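Local coordinates for laminin subunit ALPHA-1 (PDB 2JD4), which forms part of the basement-membrane protein laminin-111, its LG4-5 domain pair binding metal ions and probably anchoring laminin to the cell surface, at residues 200-205 with 372-377. The protein carries 4 engineered substitutions. Sequence-based numbering, arbitrary orientation.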
loop_
_atom_site.group_PDB
_atom_site.type_symbol
_atom_site.label_atom_id
_atom_site.label_comp_id
_atom_site.label_asym_id
_atom_site.label_seq_id
_atom_site.Cartn_x
_atom_site.Cartn_y
_atom_site.Cartn_z
ATOM N N GLY A 200 -3.228 -6.785 1.709
ATOM C CA GLY A 200 -4.259 -6.190 0.872
ATOM C C GLY A 200 -4.749 -4.807 1.275
ATOM O O GLY A 200 -4.358 -4.257 2.309
ATOM N N THR A 201 -5.625 -4.244 0.443
ATOM C CA THR A 201 -6.199 -2.930 0.684
ATOM C C THR A 201 -7.704 -3.041 0.902
ATOM O O THR A 201 -8.421 -3.576 0.054
ATOM C CB THR A 201 -5.964 -1.999 -0.514
ATOM O OG1 THR A 201 -4.572 -1.684 -0.614
ATOM C CG2 THR A 201 -6.778 -0.731 -0.369
ATOM N N PHE A 202 -8.175 -2.513 2.024
ATOM C CA PHE A 202 -9.597 -2.557 2.353
ATOM C C PHE A 202 -10.405 -1.421 1.712
ATOM O O PHE A 202 -9.977 -0.263 1.719
ATOM C CB PHE A 202 -9.781 -2.494 3.870
ATOM C CG PHE A 202 -11.211 -2.646 4.313
ATOM C CD1 PHE A 202 -11.940 -3.780 3.962
ATOM C CD2 PHE A 202 -11.822 -1.666 5.090
ATOM C CE1 PHE A 202 -13.262 -3.938 4.380
ATOM C CE2 PHE A 202 -13.149 -1.816 5.515
ATOM C CZ PHE A 202 -13.865 -2.953 5.159
ATOM N N PHE A 203 -11.564 -1.785 1.157
ATOM C CA PHE A 203 -12.504 -0.856 0.529
ATOM C C PHE A 203 -13.805 -1.039 1.331
ATOM O O PHE A 203 -14.424 -2.100 1.262
ATOM C CB PHE A 203 -12.764 -1.237 -0.935
ATOM C CG PHE A 203 -11.589 -1.025 -1.859
ATOM C CD1 PHE A 203 -10.475 -1.859 -1.810
ATOM C CD2 PHE A 203 -11.625 -0.012 -2.816
ATOM C CE1 PHE A 203 -9.415 -1.691 -2.702
ATOM C CE2 PHE A 203 -10.577 0.168 -3.714
ATOM C CZ PHE A 203 -9.466 -0.675 -3.660
ATOM N N GLU A 204 -14.218 -0.022 2.078
ATOM C CA GLU A 204 -15.415 -0.129 2.917
ATOM C C GLU A 204 -16.773 -0.117 2.204
ATOM O O GLU A 204 -17.795 -0.426 2.828
ATOM C CB GLU A 204 -15.403 0.959 3.998
ATOM C CG GLU A 204 -15.717 2.365 3.505
ATOM C CD GLU A 204 -15.595 3.415 4.600
ATOM O OE1 GLU A 204 -16.023 4.563 4.376
ATOM O OE2 GLU A 204 -15.065 3.097 5.682
ATOM N N GLY A 205 -16.790 0.254 0.923
ATOM C CA GLY A 205 -18.034 0.268 0.165
ATOM C C GLY A 205 -18.682 1.631 -0.006
ATOM O O GLY A 205 -19.807 1.727 -0.497
ATOM N N GLY A 372 -12.919 6.443 1.512
ATOM C CA GLY A 372 -13.358 5.139 1.985
ATOM C C GLY A 372 -12.497 3.964 1.549
ATOM O O GLY A 372 -12.995 2.850 1.389
ATOM N N VAL A 373 -11.204 4.212 1.363
ATOM C CA VAL A 373 -10.256 3.175 0.951
ATOM C C VAL A 373 -9.034 3.284 1.857
ATOM O O VAL A 373 -8.592 4.389 2.168
ATOM C CB VAL A 373 -9.816 3.365 -0.518
ATOM C CG1 VAL A 373 -8.801 2.293 -0.908
ATOM C CG2 VAL A 373 -11.036 3.307 -1.428
ATOM N N PHE A 374 -8.484 2.142 2.264
ATOM C CA PHE A 374 -7.349 2.116 3.182
ATOM C C PHE A 374 -6.215 1.242 2.637
ATOM O O PHE A 374 -6.054 0.090 3.018
ATOM C CB PHE A 374 -7.844 1.613 4.545
ATOM C CG PHE A 374 -9.082 2.337 5.035
ATOM C CD1 PHE A 374 -10.344 1.987 4.554
ATOM C CD2 PHE A 374 -8.981 3.393 5.922
ATOM C CE1 PHE A 374 -11.482 2.687 4.953
ATOM C CE2 PHE A 374 -10.113 4.104 6.329
ATOM C CZ PHE A 374 -11.367 3.748 5.842
ATOM N N PRO A 375 -5.398 1.806 1.736
ATOM C CA PRO A 375 -4.285 1.077 1.124
ATOM C C PRO A 375 -3.365 0.302 2.045
ATOM O O PRO A 375 -2.850 0.841 3.026
ATOM C CB PRO A 375 -3.547 2.154 0.317
ATOM C CG PRO A 375 -3.949 3.424 0.947
ATOM C CD PRO A 375 -5.384 3.223 1.335
ATOM N N HIS A 376 -3.198 -0.977 1.714
ATOM C CA HIS A 376 -2.321 -1.895 2.429
ATOM C C HIS A 376 -2.836 -2.390 3.777
ATOM O O HIS A 376 -2.188 -3.219 4.418
ATOM C CB HIS A 376 -0.928 -1.262 2.590
ATOM C CG HIS A 376 -0.303 -0.847 1.289
ATOM N ND1 HIS A 376 0.009 -1.745 0.292
ATOM C CD2 HIS A 376 0.048 0.373 0.818
ATOM C CE1 HIS A 376 0.526 -1.097 -0.739
ATOM N NE2 HIS A 376 0.561 0.190 -0.445
ATOM N N SER A 377 -3.995 -1.895 4.204
ATOM C CA SER A 377 -4.582 -2.335 5.465
ATOM C C SER A 377 -5.883 -3.087 5.181
ATOM O O SER A 377 -6.868 -2.483 4.760
ATOM C CB SER A 377 -4.844 -1.127 6.372
ATOM O OG SER A 377 -5.343 -1.529 7.639
HETATM O O HOH W 1 -0.768 -5.275 3.135
HETATM O O HOH W 2 -15.007 2.312 -0.391
#
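Thr201 reaches over the turn that ends the opposite strand. Its OG1, anti to the carbonyl carbon (chi1 -69°), takes the N-H of His376 at 2.8 Å in a nearly straight bond, while CG2 presses on Pro375 CA at a tight 3.4 Å. The residues gripped belong to a type II beta turn from Phe374 to Ser377, closed by the turn's own bond from Ser377 N to Phe374 O. An alanine here would keep CB but drop OG1 and CG2, and would probably leave the N-H of His376 without this acceptor and the turn less firmly fixed.

Beyond the turn the two strands pair antiparallel. Phe202 and Phe374 form the hydrogen-bonded pair, Phe374 N giving to Phe202 O at 2.9 Å, and their side chains lie side by side, pointing the same way, with CD2 of Phe202 4.0 Å from CD1 of Phe374. The Glu204 side chain reaches the Phe374 ring: its carboxylate plane is turned 57° from that ring, with OE2 at the ring edge, 3.7 Å from CE1, while OE1 is held by Ser206. On the other face, Val373 lays CG1 over the Phe203 ring, 4.0 Å from its centroid, a CH-pi contact; CG2 meets Phe203 CD2 at 3.6 Å.

At the far end Gly372 O accepts from Glu204 N and from a water that also bridges to Gly205 N. Strand 347-353 pairs with 201-204 as well, placing this contact within the second laminin G domain's beta sandwich. Chemically, an aromatic pair lies on one face of the ladder and an aromatic-aliphatic pair on the other, and a threonine hydroxyl takes over as acceptor where the chain turns away.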